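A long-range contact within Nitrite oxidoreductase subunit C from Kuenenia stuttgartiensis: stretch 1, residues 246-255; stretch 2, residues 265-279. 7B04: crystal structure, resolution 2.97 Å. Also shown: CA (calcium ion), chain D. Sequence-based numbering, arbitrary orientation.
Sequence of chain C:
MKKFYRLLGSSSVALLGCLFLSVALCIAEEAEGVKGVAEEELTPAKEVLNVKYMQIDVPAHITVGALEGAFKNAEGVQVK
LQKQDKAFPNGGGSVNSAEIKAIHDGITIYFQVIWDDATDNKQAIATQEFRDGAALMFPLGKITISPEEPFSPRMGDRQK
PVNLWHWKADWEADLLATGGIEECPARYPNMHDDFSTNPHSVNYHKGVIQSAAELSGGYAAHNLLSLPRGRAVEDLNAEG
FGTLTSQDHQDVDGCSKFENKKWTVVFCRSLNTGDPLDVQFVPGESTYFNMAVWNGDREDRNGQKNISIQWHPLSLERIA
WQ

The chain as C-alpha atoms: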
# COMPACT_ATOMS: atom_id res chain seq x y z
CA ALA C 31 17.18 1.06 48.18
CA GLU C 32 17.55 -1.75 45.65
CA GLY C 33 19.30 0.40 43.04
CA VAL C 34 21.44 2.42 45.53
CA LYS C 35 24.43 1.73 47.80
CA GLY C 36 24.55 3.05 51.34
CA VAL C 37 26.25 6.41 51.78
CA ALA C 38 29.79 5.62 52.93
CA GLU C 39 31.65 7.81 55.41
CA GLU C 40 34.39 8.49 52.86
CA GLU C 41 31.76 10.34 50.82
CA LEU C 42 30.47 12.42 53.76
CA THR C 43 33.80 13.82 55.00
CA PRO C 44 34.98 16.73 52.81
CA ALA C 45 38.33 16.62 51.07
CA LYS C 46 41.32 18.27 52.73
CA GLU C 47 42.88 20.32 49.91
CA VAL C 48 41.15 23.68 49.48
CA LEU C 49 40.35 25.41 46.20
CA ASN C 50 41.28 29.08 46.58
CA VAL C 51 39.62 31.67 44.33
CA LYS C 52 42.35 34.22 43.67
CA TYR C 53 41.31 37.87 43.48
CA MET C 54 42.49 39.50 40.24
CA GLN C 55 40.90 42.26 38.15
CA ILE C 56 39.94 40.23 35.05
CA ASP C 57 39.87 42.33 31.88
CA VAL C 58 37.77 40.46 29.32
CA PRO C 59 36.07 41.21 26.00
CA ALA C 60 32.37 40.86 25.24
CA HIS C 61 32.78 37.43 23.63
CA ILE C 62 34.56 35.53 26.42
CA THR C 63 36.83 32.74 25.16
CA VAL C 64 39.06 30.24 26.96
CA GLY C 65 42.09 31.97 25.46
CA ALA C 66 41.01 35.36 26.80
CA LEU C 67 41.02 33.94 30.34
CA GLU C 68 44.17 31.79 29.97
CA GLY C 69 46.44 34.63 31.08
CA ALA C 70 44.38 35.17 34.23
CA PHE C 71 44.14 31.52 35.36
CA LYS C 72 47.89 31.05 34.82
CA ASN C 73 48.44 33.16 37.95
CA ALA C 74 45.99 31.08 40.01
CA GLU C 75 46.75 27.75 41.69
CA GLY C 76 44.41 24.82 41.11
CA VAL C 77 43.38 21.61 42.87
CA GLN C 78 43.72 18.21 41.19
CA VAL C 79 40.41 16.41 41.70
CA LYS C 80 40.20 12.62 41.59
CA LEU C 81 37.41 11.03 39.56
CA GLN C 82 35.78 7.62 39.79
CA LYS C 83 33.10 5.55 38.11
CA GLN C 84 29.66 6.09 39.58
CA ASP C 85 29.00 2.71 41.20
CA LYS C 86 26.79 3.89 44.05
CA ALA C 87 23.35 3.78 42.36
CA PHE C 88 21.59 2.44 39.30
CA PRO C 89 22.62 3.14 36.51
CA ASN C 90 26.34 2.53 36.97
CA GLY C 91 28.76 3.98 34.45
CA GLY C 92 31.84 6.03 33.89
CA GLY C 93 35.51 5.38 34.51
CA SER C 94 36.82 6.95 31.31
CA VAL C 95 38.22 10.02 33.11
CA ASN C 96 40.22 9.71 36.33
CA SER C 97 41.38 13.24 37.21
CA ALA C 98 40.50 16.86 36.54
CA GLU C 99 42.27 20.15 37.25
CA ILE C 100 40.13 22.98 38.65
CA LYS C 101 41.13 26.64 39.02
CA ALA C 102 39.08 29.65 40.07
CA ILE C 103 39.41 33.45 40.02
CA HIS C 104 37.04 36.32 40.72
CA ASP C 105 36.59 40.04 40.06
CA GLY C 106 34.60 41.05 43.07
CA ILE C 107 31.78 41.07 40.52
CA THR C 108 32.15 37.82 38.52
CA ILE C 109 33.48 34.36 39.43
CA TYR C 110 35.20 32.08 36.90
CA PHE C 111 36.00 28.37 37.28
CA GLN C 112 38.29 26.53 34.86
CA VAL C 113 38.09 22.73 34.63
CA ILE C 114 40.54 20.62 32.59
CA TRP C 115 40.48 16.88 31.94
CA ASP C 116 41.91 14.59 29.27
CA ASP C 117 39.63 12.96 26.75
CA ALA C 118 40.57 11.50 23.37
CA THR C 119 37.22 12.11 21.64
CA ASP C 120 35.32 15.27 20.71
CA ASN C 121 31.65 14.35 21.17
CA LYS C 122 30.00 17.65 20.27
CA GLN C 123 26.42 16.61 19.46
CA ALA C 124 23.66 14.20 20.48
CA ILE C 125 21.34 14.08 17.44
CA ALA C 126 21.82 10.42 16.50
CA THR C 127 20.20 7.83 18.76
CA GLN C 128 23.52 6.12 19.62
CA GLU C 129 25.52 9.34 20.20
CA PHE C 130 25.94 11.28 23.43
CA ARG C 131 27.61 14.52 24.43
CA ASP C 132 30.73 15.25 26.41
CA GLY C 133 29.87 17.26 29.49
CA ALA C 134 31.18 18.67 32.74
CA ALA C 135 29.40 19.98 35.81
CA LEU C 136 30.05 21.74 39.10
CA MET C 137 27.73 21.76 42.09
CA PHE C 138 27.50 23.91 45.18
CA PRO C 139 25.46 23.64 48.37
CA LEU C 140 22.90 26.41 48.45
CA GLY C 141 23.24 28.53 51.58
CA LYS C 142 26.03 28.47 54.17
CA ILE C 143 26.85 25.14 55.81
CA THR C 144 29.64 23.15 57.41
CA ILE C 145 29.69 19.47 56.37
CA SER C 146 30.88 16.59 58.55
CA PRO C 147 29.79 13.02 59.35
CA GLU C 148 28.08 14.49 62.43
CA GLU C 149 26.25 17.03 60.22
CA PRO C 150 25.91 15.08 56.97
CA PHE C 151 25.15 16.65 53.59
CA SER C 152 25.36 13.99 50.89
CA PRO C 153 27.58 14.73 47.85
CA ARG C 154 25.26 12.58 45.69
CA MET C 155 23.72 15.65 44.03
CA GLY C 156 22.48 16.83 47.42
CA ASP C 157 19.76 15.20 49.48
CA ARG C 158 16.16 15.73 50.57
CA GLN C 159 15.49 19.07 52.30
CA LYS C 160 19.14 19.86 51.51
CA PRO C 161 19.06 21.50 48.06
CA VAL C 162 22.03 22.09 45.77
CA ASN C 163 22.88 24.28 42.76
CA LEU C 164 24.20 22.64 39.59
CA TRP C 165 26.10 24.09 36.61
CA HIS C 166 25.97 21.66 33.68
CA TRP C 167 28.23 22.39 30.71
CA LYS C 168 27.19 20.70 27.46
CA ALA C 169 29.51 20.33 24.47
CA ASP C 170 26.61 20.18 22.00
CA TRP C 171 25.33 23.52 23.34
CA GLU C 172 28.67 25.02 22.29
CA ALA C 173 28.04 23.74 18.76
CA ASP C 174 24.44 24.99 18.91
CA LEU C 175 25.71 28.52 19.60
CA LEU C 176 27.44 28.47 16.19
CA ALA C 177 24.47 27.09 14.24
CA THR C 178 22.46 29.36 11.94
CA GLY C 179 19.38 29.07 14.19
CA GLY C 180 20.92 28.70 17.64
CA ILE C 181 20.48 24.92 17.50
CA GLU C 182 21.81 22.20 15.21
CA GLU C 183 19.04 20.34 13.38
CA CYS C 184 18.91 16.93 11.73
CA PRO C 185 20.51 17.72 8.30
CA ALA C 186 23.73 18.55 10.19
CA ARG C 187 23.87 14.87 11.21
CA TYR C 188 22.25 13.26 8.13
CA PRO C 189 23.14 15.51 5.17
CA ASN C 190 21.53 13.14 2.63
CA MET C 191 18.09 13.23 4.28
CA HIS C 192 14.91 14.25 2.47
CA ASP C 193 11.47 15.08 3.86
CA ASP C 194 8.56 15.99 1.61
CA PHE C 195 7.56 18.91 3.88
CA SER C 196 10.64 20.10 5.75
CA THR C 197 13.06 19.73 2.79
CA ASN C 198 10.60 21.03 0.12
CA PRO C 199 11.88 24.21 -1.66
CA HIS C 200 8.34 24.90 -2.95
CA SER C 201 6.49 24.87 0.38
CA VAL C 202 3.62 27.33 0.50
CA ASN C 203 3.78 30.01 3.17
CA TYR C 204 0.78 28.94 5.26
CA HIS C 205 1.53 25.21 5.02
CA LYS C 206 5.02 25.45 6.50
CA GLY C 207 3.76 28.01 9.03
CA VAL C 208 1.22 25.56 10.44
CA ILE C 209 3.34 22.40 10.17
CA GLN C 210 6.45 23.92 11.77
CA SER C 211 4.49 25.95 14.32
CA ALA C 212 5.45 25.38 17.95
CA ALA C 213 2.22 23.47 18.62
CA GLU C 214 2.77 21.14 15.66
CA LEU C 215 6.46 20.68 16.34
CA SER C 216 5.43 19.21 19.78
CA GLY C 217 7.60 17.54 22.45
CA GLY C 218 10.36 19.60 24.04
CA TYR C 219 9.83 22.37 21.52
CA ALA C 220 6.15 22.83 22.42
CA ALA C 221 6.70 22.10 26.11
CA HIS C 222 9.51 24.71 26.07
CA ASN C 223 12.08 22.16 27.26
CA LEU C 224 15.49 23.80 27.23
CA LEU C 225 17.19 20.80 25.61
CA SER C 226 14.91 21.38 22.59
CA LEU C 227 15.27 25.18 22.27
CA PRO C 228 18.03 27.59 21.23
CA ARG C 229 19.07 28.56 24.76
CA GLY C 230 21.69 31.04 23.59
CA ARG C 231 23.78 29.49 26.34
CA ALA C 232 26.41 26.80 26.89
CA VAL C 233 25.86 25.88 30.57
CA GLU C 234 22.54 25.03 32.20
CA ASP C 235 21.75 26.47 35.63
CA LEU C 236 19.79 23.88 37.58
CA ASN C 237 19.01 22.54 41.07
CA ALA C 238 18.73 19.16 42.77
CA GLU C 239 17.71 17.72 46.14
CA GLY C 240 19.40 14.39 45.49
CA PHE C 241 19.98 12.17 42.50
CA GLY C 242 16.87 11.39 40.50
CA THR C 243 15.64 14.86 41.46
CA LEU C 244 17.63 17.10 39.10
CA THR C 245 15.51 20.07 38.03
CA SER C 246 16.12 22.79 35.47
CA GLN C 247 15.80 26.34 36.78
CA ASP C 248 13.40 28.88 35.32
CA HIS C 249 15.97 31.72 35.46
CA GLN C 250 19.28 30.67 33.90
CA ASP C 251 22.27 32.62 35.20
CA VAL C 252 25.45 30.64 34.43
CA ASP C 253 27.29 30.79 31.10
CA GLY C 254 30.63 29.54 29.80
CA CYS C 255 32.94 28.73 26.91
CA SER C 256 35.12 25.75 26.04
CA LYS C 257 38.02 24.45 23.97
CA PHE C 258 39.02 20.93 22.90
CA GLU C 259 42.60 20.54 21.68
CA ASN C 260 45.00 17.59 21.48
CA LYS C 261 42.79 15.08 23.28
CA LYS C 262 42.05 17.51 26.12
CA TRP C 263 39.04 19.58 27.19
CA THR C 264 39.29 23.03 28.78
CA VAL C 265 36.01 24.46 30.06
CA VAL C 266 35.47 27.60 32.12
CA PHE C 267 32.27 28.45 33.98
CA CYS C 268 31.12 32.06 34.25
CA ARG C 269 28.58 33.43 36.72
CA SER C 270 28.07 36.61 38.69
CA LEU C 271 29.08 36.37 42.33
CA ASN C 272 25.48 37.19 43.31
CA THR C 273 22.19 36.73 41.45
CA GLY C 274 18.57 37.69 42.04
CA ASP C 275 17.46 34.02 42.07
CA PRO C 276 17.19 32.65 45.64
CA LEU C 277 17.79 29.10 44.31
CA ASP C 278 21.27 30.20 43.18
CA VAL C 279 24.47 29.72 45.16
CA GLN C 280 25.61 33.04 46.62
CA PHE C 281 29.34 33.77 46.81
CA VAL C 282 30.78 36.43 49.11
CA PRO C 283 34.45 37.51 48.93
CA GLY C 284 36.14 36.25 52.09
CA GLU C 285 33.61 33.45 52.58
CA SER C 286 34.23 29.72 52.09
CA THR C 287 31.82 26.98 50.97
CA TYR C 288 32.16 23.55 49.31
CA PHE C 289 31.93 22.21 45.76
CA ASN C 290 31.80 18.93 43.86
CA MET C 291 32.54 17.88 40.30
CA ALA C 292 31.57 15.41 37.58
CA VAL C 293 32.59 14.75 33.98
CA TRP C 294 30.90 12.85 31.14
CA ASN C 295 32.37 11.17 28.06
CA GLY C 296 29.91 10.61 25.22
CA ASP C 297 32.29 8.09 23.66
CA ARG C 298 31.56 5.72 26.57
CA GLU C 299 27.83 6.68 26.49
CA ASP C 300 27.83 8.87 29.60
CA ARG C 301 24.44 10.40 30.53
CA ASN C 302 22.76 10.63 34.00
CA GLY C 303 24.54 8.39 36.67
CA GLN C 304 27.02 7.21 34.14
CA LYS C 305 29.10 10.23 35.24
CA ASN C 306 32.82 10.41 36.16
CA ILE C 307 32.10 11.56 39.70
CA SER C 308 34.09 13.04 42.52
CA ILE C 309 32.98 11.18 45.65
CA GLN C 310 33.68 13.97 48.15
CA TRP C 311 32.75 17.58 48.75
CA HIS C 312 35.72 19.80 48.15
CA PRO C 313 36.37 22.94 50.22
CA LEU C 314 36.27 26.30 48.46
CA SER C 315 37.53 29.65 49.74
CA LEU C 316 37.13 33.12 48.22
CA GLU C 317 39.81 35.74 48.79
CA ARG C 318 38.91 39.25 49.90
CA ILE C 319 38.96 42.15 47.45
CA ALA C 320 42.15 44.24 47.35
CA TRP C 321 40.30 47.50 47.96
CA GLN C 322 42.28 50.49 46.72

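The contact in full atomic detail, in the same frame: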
# COMPACT_ATOMS: atom_id res chain seq x y z
N SER C 246 15.64 21.62 36.19
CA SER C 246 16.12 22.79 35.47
C SER C 246 15.47 24.05 36.01
O SER C 246 14.26 24.10 36.23
CB SER C 246 15.82 22.65 33.98
OG SER C 246 16.31 23.77 33.27
N GLN C 247 16.28 25.08 36.24
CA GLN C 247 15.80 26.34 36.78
C GLN C 247 15.06 27.16 35.73
O GLN C 247 15.31 27.04 34.53
CB GLN C 247 16.96 27.18 37.33
CG GLN C 247 17.66 26.59 38.54
CD GLN C 247 18.48 27.63 39.27
OE1 GLN C 247 18.39 28.83 38.99
NE2 GLN C 247 19.29 27.18 40.22
N ASP C 248 14.13 27.99 36.21
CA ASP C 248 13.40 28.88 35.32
C ASP C 248 14.27 30.04 34.85
O ASP C 248 14.20 30.44 33.69
CB ASP C 248 12.15 29.41 36.03
CG ASP C 248 11.04 28.38 36.10
OD1 ASP C 248 10.53 27.97 35.03
OD2 ASP C 248 10.68 27.96 37.22
N HIS C 249 15.10 30.58 35.74
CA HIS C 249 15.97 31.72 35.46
C HIS C 249 17.41 31.22 35.35
O HIS C 249 18.03 30.89 36.37
CB HIS C 249 15.84 32.79 36.54
CG HIS C 249 16.39 34.12 36.15
ND1 HIS C 249 17.71 34.47 36.33
CD2 HIS C 249 15.80 35.20 35.57
CE1 HIS C 249 17.91 35.70 35.89
NE2 HIS C 249 16.76 36.16 35.42
N GLN C 250 17.94 31.17 34.13
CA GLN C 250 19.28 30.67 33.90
C GLN C 250 20.29 31.80 34.04
O GLN C 250 20.13 32.86 33.42
CB GLN C 250 19.40 30.05 32.51
CG GLN C 250 18.26 29.13 32.12
CD GLN C 250 18.37 27.77 32.76
OE1 GLN C 250 19.35 27.05 32.55
NE2 GLN C 250 17.37 27.39 33.54
N ASP C 251 21.32 31.57 34.86
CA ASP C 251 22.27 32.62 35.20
C ASP C 251 23.73 32.29 34.91
O ASP C 251 24.55 33.22 34.89
CB ASP C 251 22.14 32.98 36.69
CG ASP C 251 20.95 33.86 36.98
OD1 ASP C 251 20.13 33.49 37.84
OD2 ASP C 251 20.84 34.93 36.35
N VAL C 252 24.07 31.03 34.68
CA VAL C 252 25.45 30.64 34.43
C VAL C 252 25.68 30.51 32.93
O VAL C 252 24.79 30.07 32.19
CB VAL C 252 25.80 29.32 35.17
CG1 VAL C 252 24.96 28.17 34.65
CG2 VAL C 252 27.29 29.02 35.06
N ASP C 253 26.86 30.92 32.48
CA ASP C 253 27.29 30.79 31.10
C ASP C 253 28.73 30.26 31.09
O ASP C 253 29.34 30.06 32.14
CB ASP C 253 27.17 32.12 30.35
CG ASP C 253 27.07 31.95 28.85
OD1 ASP C 253 27.12 30.79 28.38
OD2 ASP C 253 26.93 32.97 28.14
N GLY C 254 29.27 30.05 29.90
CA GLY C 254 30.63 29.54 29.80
C GLY C 254 31.04 29.31 28.36
O GLY C 254 30.22 29.34 27.44
N CYS C 255 32.34 29.06 28.19
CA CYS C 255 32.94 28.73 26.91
C CYS C 255 33.85 27.53 27.09
O CYS C 255 34.10 27.08 28.21
CB CYS C 255 33.73 29.92 26.34
SG CYS C 255 35.10 30.47 27.38
N VAL C 265 37.29 23.79 29.91
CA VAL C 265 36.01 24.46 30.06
C VAL C 265 36.11 25.43 31.22
O VAL C 265 36.69 25.11 32.27
CB VAL C 265 34.87 23.44 30.31
CG1 VAL C 265 33.54 24.15 30.53
CG2 VAL C 265 34.78 22.45 29.16
N VAL C 266 35.55 26.63 31.04
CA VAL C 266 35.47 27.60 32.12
C VAL C 266 34.01 27.97 32.33
O VAL C 266 33.25 28.15 31.37
CB VAL C 266 36.35 28.85 31.89
CG1 VAL C 266 37.72 28.46 31.37
CG2 VAL C 266 35.68 29.83 30.95
N PHE C 267 33.62 28.07 33.59
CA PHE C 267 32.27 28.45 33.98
C PHE C 267 32.26 29.91 34.39
O PHE C 267 33.19 30.38 35.05
CB PHE C 267 31.76 27.58 35.13
CG PHE C 267 31.55 26.13 34.77
CD1 PHE C 267 30.31 25.68 34.35
CD2 PHE C 267 32.60 25.23 34.85
CE1 PHE C 267 30.12 24.34 34.02
CE2 PHE C 267 32.41 23.90 34.53
CZ PHE C 267 31.17 23.46 34.11
N CYS C 268 31.22 30.63 33.99
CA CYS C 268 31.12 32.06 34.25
C CYS C 268 29.76 32.36 34.86
O CYS C 268 28.73 31.98 34.31
CB CYS C 268 31.33 32.86 32.95
SG CYS C 268 31.20 34.65 33.12
N ARG C 269 29.78 33.05 36.00
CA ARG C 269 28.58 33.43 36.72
C ARG C 269 28.90 34.64 37.58
O ARG C 269 30.03 34.79 38.05
CB ARG C 269 28.08 32.27 37.61
CG ARG C 269 26.58 32.01 37.63
CD ARG C 269 25.79 32.92 38.57
NE ARG C 269 26.35 33.03 39.92
CZ ARG C 269 26.02 32.24 40.94
NH1 ARG C 269 26.57 32.45 42.13
NH2 ARG C 269 25.16 31.25 40.78
N SER C 270 27.90 35.50 37.77
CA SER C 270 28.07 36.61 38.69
C SER C 270 28.16 36.09 40.11
O SER C 270 27.59 35.05 40.45
CB SER C 270 26.91 37.60 38.55
OG SER C 270 26.95 38.25 37.30
N LEU C 271 28.92 36.81 40.95
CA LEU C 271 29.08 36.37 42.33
C LEU C 271 27.74 36.28 43.05
O LEU C 271 27.54 35.40 43.89
CB LEU C 271 30.01 37.32 43.09
CG LEU C 271 31.51 37.21 42.86
CD1 LEU C 271 32.23 38.30 43.61
CD2 LEU C 271 32.02 35.85 43.30
N ASN C 272 26.81 37.18 42.72
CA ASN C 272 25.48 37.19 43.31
C ASN C 272 24.44 37.34 42.21
O ASN C 272 24.68 38.00 41.20
CB ASN C 272 25.34 38.31 44.34
CG ASN C 272 26.33 38.17 45.49
OD1 ASN C 272 27.24 38.98 45.64
ND2 ASN C 272 26.16 37.12 46.28
N THR C 273 23.28 36.73 42.42
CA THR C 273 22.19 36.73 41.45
C THR C 273 20.87 36.94 42.19
O THR C 273 20.75 36.62 43.37
CB THR C 273 22.12 35.43 40.64
OG1 THR C 273 21.95 34.33 41.53
CG2 THR C 273 23.40 35.24 39.83
N GLY C 274 19.89 37.46 41.46
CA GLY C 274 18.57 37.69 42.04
C GLY C 274 17.73 36.44 42.27
O GLY C 274 16.64 36.56 42.83
N ASP C 275 18.20 35.26 41.85
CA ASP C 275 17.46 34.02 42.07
C ASP C 275 17.83 33.44 43.43
O ASP C 275 19.01 33.16 43.67
CB ASP C 275 17.74 32.99 40.98
CG ASP C 275 17.02 31.64 41.21
OD1 ASP C 275 16.67 31.26 42.35
OD2 ASP C 275 16.78 30.95 40.20
N PRO C 276 16.87 33.25 44.34
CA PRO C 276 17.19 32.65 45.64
C PRO C 276 17.66 31.20 45.56
O PRO C 276 18.31 30.73 46.50
CB PRO C 276 15.87 32.76 46.41
CG PRO C 276 15.08 33.81 45.69
CD PRO C 276 15.46 33.68 44.25
N LEU C 277 17.34 30.48 44.48
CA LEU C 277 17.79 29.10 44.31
C LEU C 277 19.19 29.02 43.73
O LEU C 277 19.62 27.94 43.31
CB LEU C 277 16.82 28.33 43.41
CG LEU C 277 15.39 28.11 43.92
CD1 LEU C 277 14.54 27.42 42.86
CD2 LEU C 277 15.39 27.32 45.21
N ASP C 278 19.91 30.14 43.69
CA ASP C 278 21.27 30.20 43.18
C ASP C 278 22.25 30.23 44.35
O ASP C 278 21.96 30.83 45.39
CB ASP C 278 21.47 31.45 42.33
CG ASP C 278 21.02 31.27 40.90
OD1 ASP C 278 20.53 30.18 40.55
OD2 ASP C 278 21.14 32.25 40.12
N VAL C 279 23.40 29.60 44.17
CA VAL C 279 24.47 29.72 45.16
C VAL C 279 24.95 31.16 45.20
O VAL C 279 25.08 31.83 44.16
CB VAL C 279 25.61 28.73 44.86
CG1 VAL C 279 26.47 29.19 43.70
CG2 VAL C 279 26.45 28.52 46.12
CA CA D . 19.49 31.01 38.42

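The two stretches are held together in two ways: by backbone pairing at one end and by a shared calcium ion at the other. In the paired part, strand 265-270 runs antiparallel to the strand that includes Asp253 to Cys255 and continues beyond stretch 1, their N-to-C directions 153° apart and their axes approaching to 4.6 Å. Asp253 and Cys268 form a tight reciprocal pair, with Asp253 N donating to Cys268 O at 2.8 Å and Cys268 N to Asp253 O at 2.7 Å. Just before this pair, Val252 CA makes a CA-H...O contact of 3.5 Å with Cys268 O. The next reciprocal pair is looser: Val266 N reaches Cys255 O at 3.2 Å, whereas the return bond from Cys255 N to Val266 O is weak at 3.4 Å. Between them, Gly254 faces Phe267 in a non-hydrogen-bonded pair, its CA 3.4 Å from Val266 O; an ideal CB here would lie 2.6 Å from that same oxygen, so the close approach depends on the absence of a side chain.

Apolar packing supplements the pairing. Cys255 and Val266 project to the same face of the sheet, where SG and CG2 meet at 3.7 Å. Just before the paired residues, Val252 CB packs 3.7 Å from Arg269 CG.

At the other end, calcium gathers ligands from both stretches. Stretch 1 contributes Gln247 OE1 and His249 O, each 2.5 Å from the calcium ion, and Asp251 OD1, 2.6 Å from the calcium ion; Asp278 of stretch 2 binds through both carboxylate oxygens, OD1 and OD2 lying 2.5 and 2.7 Å from the calcium ion. One further ligand comes from elsewhere in the structure. Shared coordination accounts for the 2.8 Å separation of Asp251 OD1 and Asp278 OD2, two oxygens that would otherwise repel. Hydrogen bonds buttress the site: Gln247 NE2 donates to Asp278 OD1 at 3.3 Å, while His249 ND1 donates to Asp251 OD1 at 3.0 Å.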